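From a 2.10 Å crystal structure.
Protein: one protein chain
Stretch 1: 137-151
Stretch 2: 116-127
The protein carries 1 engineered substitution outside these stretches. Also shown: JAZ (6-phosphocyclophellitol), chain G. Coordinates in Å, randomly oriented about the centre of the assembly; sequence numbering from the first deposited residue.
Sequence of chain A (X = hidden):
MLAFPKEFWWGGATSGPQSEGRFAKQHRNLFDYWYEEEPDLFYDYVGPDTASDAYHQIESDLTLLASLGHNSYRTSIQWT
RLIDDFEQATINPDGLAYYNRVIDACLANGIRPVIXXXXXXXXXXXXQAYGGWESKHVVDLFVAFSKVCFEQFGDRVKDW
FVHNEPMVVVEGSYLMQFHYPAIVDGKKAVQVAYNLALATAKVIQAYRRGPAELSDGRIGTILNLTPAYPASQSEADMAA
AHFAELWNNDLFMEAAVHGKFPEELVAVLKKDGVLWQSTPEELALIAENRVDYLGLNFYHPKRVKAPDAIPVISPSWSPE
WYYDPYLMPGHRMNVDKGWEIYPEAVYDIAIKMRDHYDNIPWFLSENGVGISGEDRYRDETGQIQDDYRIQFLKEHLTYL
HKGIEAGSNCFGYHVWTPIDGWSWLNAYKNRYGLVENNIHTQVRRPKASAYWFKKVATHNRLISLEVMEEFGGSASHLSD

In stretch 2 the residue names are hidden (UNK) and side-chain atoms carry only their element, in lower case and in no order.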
# COMPACT_ATOMS: atom_id res chain seq x y z
N HIS A 137 22.85 2.12 4.78
CA HIS A 137 23.48 1.29 3.74
C HIS A 137 22.41 0.45 3.01
O HIS A 137 22.40 0.39 1.80
CB HIS A 137 24.56 0.39 4.32
CG HIS A 137 25.15 -0.55 3.31
ND1 HIS A 137 25.83 -0.12 2.20
CD2 HIS A 137 25.16 -1.90 3.26
CE1 HIS A 137 26.25 -1.16 1.51
NE2 HIS A 137 25.84 -2.25 2.13
N VAL A 138 21.51 -0.15 3.76
CA VAL A 138 20.36 -0.83 3.18
C VAL A 138 19.53 0.06 2.24
O VAL A 138 19.06 -0.42 1.17
CB VAL A 138 19.47 -1.46 4.25
CG1 VAL A 138 18.08 -1.83 3.69
CG2 VAL A 138 20.19 -2.67 4.85
N VAL A 139 19.32 1.30 2.65
CA VAL A 139 18.65 2.29 1.80
C VAL A 139 19.38 2.44 0.49
O VAL A 139 18.76 2.49 -0.56
CB VAL A 139 18.58 3.65 2.46
CG1 VAL A 139 18.28 4.76 1.45
CG2 VAL A 139 17.47 3.58 3.52
N ASP A 140 20.70 2.49 0.55
CA ASP A 140 21.50 2.56 -0.70
C ASP A 140 21.34 1.31 -1.54
O ASP A 140 21.29 1.42 -2.73
CB ASP A 140 22.99 2.78 -0.41
CG ASP A 140 23.30 4.22 -0.00
OD1 ASP A 140 22.59 5.16 -0.38
OD2 ASP A 140 24.28 4.43 0.71
N LEU A 141 21.28 0.13 -0.94
CA LEU A 141 21.08 -1.09 -1.70
C LEU A 141 19.64 -1.12 -2.36
O LEU A 141 19.45 -1.63 -3.48
CB LEU A 141 21.31 -2.31 -0.82
CG LEU A 141 22.67 -2.45 -0.15
CD1 LEU A 141 22.77 -3.75 0.62
CD2 LEU A 141 23.80 -2.37 -1.18
N PHE A 142 18.65 -0.57 -1.66
CA PHE A 142 17.31 -0.41 -2.22
C PHE A 142 17.34 0.47 -3.49
O PHE A 142 16.72 0.17 -4.50
CB PHE A 142 16.35 0.12 -1.14
CG PHE A 142 14.95 0.39 -1.59
CD1 PHE A 142 14.15 -0.62 -2.03
CD2 PHE A 142 14.42 1.65 -1.46
CE1 PHE A 142 12.88 -0.39 -2.41
CE2 PHE A 142 13.14 1.90 -1.86
CZ PHE A 142 12.38 0.88 -2.34
N VAL A 143 18.11 1.53 -3.42
CA VAL A 143 18.30 2.43 -4.58
C VAL A 143 18.92 1.71 -5.74
O VAL A 143 18.50 1.88 -6.86
CB VAL A 143 19.18 3.66 -4.22
CG1 VAL A 143 19.55 4.49 -5.46
CG2 VAL A 143 18.47 4.52 -3.18
N ALA A 144 19.93 0.90 -5.48
CA ALA A 144 20.53 0.15 -6.55
C ALA A 144 19.55 -0.84 -7.18
O ALA A 144 19.52 -1.00 -8.43
CB ALA A 144 21.78 -0.51 -6.05
N PHE A 145 18.72 -1.49 -6.33
CA PHE A 145 17.62 -2.31 -6.83
C PHE A 145 16.66 -1.50 -7.73
O PHE A 145 16.26 -1.97 -8.79
CB PHE A 145 16.86 -2.95 -5.64
CG PHE A 145 15.46 -3.34 -5.90
CD1 PHE A 145 15.17 -4.32 -6.82
CD2 PHE A 145 14.42 -2.81 -5.12
CE1 PHE A 145 13.87 -4.72 -7.02
CE2 PHE A 145 13.14 -3.18 -5.35
CZ PHE A 145 12.85 -4.14 -6.29
N SER A 146 16.28 -0.31 -7.29
CA SER A 146 15.33 0.54 -8.04
C SER A 146 15.92 0.89 -9.42
O SER A 146 15.17 0.85 -10.43
CB SER A 146 14.90 1.80 -7.26
OG SER A 146 15.93 2.80 -7.27
N LYS A 147 17.22 1.19 -9.46
CA LYS A 147 17.91 1.46 -10.73
C LYS A 147 17.85 0.27 -11.70
O LYS A 147 17.60 0.45 -12.90
CB LYS A 147 19.38 1.78 -10.54
CG LYS A 147 19.77 3.17 -10.17
CD LYS A 147 21.29 3.28 -10.44
CE LYS A 147 21.82 4.67 -10.23
NZ LYS A 147 22.16 4.91 -8.80
N VAL A 148 18.08 -0.96 -11.20
CA VAL A 148 17.87 -2.13 -12.07
C VAL A 148 16.47 -2.08 -12.67
O VAL A 148 16.33 -2.18 -13.88
CB VAL A 148 18.13 -3.50 -11.35
CG1 VAL A 148 17.79 -4.66 -12.22
CG2 VAL A 148 19.59 -3.61 -10.90
N CYS A 149 15.43 -1.89 -11.81
CA CYS A 149 14.04 -1.86 -12.27
C CYS A 149 13.82 -0.80 -13.38
O CYS A 149 13.29 -1.07 -14.44
CB CYS A 149 13.11 -1.59 -11.13
SG CYS A 149 13.03 -2.97 -9.93
N PHE A 150 14.23 0.42 -13.11
CA PHE A 150 14.09 1.50 -14.10
C PHE A 150 14.85 1.20 -15.46
O PHE A 150 14.27 1.38 -16.53
CB PHE A 150 14.55 2.80 -13.53
CG PHE A 150 13.92 3.15 -12.20
CD1 PHE A 150 12.59 2.84 -11.93
CD2 PHE A 150 14.66 3.86 -11.26
CE1 PHE A 150 12.02 3.21 -10.71
CE2 PHE A 150 14.09 4.27 -10.09
CZ PHE A 150 12.75 3.94 -9.80
N GLU A 151 16.08 0.70 -15.38
CA GLU A 151 16.85 0.34 -16.56
C GLU A 151 16.22 -0.79 -17.34
O GLU A 151 16.18 -0.75 -18.56
CB GLU A 151 18.28 -0.02 -16.16
CG GLU A 151 19.00 1.22 -15.68
CD GLU A 151 20.30 0.96 -14.96
OE1 GLU A 151 20.72 -0.20 -14.86
OE2 GLU A 151 20.91 1.96 -14.51
N UNK A 116 4.93 -0.91 -8.04
CA UNK A 116 5.43 -0.55 -6.72
C UNK A 116 6.72 -1.29 -6.49
O UNK A 116 6.82 -2.42 -6.90
c UNK A 116 4.37 -0.92 -5.69
n UNK A 116 4.38 -1.59 -3.43
o UNK A 116 5.60 0.23 -3.93
c UNK A 116 4.83 -0.71 -4.27
N UNK A 117 7.68 -0.68 -5.78
CA UNK A 117 8.93 -1.33 -5.46
C UNK A 117 9.11 -2.01 -4.12
O UNK A 117 10.08 -2.76 -3.94
c UNK A 117 10.10 -0.39 -5.68
c UNK A 117 10.09 0.23 -7.06
c UNK A 117 11.00 1.45 -7.06
c UNK A 117 10.49 -0.82 -8.08
N UNK A 118 8.18 -1.79 -3.20
CA UNK A 118 8.34 -2.34 -1.83
C UNK A 118 6.98 -2.45 -1.23
O UNK A 118 6.29 -1.44 -1.07
c UNK A 118 9.25 -1.43 -1.02
n UNK A 118 9.43 -2.64 2.43
c UNK A 118 9.46 -2.92 1.08
c UNK A 118 9.33 -1.74 0.43
n UNK A 118 9.29 -0.77 1.41
c UNK A 118 9.34 -1.34 2.61
N UNK A 119 6.58 -3.67 -0.89
CA UNK A 119 5.31 -3.89 -0.20
C UNK A 119 5.58 -4.90 0.94
O UNK A 119 5.34 -6.12 0.80
n UNK A 119 1.80 -3.87 -1.52
n UNK A 119 0.97 -4.24 0.42
c UNK A 119 2.32 -4.52 0.51
c UNK A 119 4.24 -4.41 -1.21
c UNK A 119 0.69 -3.85 -0.81
c UNK A 119 2.85 -4.29 -0.72
N UNK A 120 6.13 -4.36 2.04
CA UNK A 120 6.42 -5.07 3.28
C UNK A 120 7.39 -6.23 3.08
O UNK A 120 7.31 -7.24 3.83
c UNK A 120 5.11 -5.64 3.90
c UNK A 120 3.95 -4.67 3.99
c UNK A 120 1.69 -2.99 4.22
c UNK A 120 1.55 -4.38 4.28
c UNK A 120 4.08 -3.30 3.94
c UNK A 120 2.67 -5.20 4.17
c UNK A 120 2.95 -2.44 4.03
N UNK A 121 8.28 -6.13 2.09
CA UNK A 121 9.08 -7.26 1.68
C UNK A 121 10.56 -7.05 1.58
O UNK A 121 11.20 -7.58 0.68
o UNK A 121 8.69 -5.71 -0.64
o UNK A 121 8.72 -7.47 -1.98
c UNK A 121 8.65 -6.95 -0.84
c UNK A 121 8.52 -7.89 0.38
N UNK A 122 11.12 -6.38 2.57
CA UNK A 122 12.56 -6.36 2.77
C UNK A 122 13.13 -7.78 2.75
O UNK A 122 12.58 -8.70 3.39
c UNK A 122 12.88 -5.64 4.09
c UNK A 122 14.36 -5.51 4.41
c UNK A 122 14.59 -5.48 5.91
c UNK A 122 14.95 -4.28 3.74
N UNK A 123 14.25 -8.00 2.07
CA UNK A 123 14.98 -9.29 2.25
C UNK A 123 15.44 -9.55 3.70
O UNK A 123 16.12 -8.70 4.33
c UNK A 123 14.99 -7.09 1.19
c UNK A 123 15.94 -8.04 0.45
c UNK A 123 16.22 -9.13 1.39
N UNK A 124 15.07 -10.71 4.23
CA UNK A 124 15.59 -11.13 5.56
C UNK A 124 17.12 -11.02 5.64
O UNK A 124 17.63 -10.61 6.67
c UNK A 124 15.75 -13.60 5.13
c UNK A 124 15.28 -12.80 7.49
c UNK A 124 15.08 -12.53 5.97
c UNK A 124 14.55 -11.83 8.41
N UNK A 125 17.88 -11.26 4.58
CA UNK A 125 19.34 -11.22 4.77
C UNK A 125 19.81 -9.80 5.13
O UNK A 125 20.78 -9.64 5.89
c UNK A 125 20.12 -11.75 3.55
N UNK A 126 19.12 -8.78 4.62
CA UNK A 126 19.45 -7.38 4.94
C UNK A 126 19.01 -6.97 6.32
O UNK A 126 19.66 -6.15 6.94
c UNK A 126 19.47 -6.66 2.48
c UNK A 126 18.89 -5.63 1.48
c UNK A 126 18.93 -6.40 3.89
c UNK A 126 21.02 -6.78 2.47
N UNK A 127 17.89 -7.51 6.81
CA UNK A 127 17.55 -7.35 8.21
C UNK A 127 18.62 -7.97 9.11
O UNK A 127 19.14 -7.30 9.99
c UNK A 127 16.08 -8.72 10.99
c UNK A 127 15.46 -6.15 11.85
c UNK A 127 15.64 -6.39 10.50
c UNK A 127 16.17 -7.92 8.57
c UNK A 127 15.90 -8.48 12.36
c UNK A 127 15.94 -7.67 10.03
o UNK A 127 15.44 -6.93 14.09
c UNK A 127 15.60 -7.21 12.78
C2 JAZ G . -3.62 -5.76 2.48
C3 JAZ G . -2.75 -4.93 1.52
C4 JAZ G . -2.54 -3.53 2.06
C5 JAZ G . -3.85 -2.79 2.30
C6 JAZ G . -4.78 -3.62 3.14
C7 JAZ G . -4.96 -5.04 2.59
C8 JAZ G . -6.02 -5.83 3.36
O9 JAZ G . -5.56 -5.97 4.70
P10 JAZ G . -5.97 -7.26 5.53
O11 JAZ G . -5.27 -7.08 6.83
O12 JAZ G . -5.76 -8.49 4.75
O13 JAZ G . -7.43 -7.18 5.68
O14 JAZ G . -4.33 -3.63 4.50
O15 JAZ G . -3.89 -7.06 1.93
O16 JAZ G . -1.51 -5.59 1.43
O17 JAZ G . -1.70 -2.79 1.19

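Position 116 has four side-chain atoms: two carbons, the second carrying one oxygen and one nitrogen. It does not reach stretch 1. This is an amide one carbon from CA, so N116. Its ND2 makes a weak hydrogen bond to the backbone O of position 118, 3.0 Å.

Position 117 has four carbons, forked at the second. One fork tip lies 3.9 Å from S146 CB and 4.1 Å from F150 CZ. The other lies 3.8 Å from C149 SG. The fork at the second carbon marks leucine, L117. Its CB is 4.1 Å from F145 CE2 and 4.2 Å from F142 CZ.

Position 118 has one carbon, then a five-membered ring of three carbons and two nitrogens. Its CB sits 4.0 Å from F142 CE1. The ring is an imidazole, so H118.

Position 119 repeats that pattern, out of reach of stretch 1. It is H119. Its NE2 donates a hydrogen bond to O16 of JAZ, 3.0 Å.

Position 120 has one carbon and a ring of six carbons, with no oxygen. It is F120, remote from the helix.

Position 121 has two carbons, the second carrying two oxygens. This short carboxylate is D121. Its OD1 accepts a hydrogen bond from H119 N, 2.9 Å, which ties the loop to itself.

Position 122 has four carbons, forked at the second. CB points sideways, but one tip comes within 4.0 Å of V138 CG1. It is L122, and that tip is CD1.

Position 123 has three carbons closing a ring onto the backbone N. It is P123, at the N-cap position. Its O accepts a hydrogen bond from the N of position 127, 3.3 Å.

Position 124 has four carbons, forked at the first, with one arm two carbons long. It is I124, out of reach of stretch 1.

Position 125 has a single carbon. It is A125, also out of reach.

Position 126 has four carbons, forked at the second. Its CB is 4.1 Å from V138 CG2, and one tip is 4.0 Å from L141 CD1. It is L126.

Position 127 has one carbon and a six-carbon ring bearing one oxygen. CB points away from stretch 1. It is Y127.

The contact is built by apolar packing, with no hydrogen bond across it. L117 gives the largest covered area, lying among F142, F145, S146, C149 and F150. Its backbone O meets the F145 ring at the edge, 3.4 Å from CE2. L122 and L126 pack nearer the start of stretch 1, against V138 and L141.

Stretch 2, residues 116-127: NLHHFDLPIALY
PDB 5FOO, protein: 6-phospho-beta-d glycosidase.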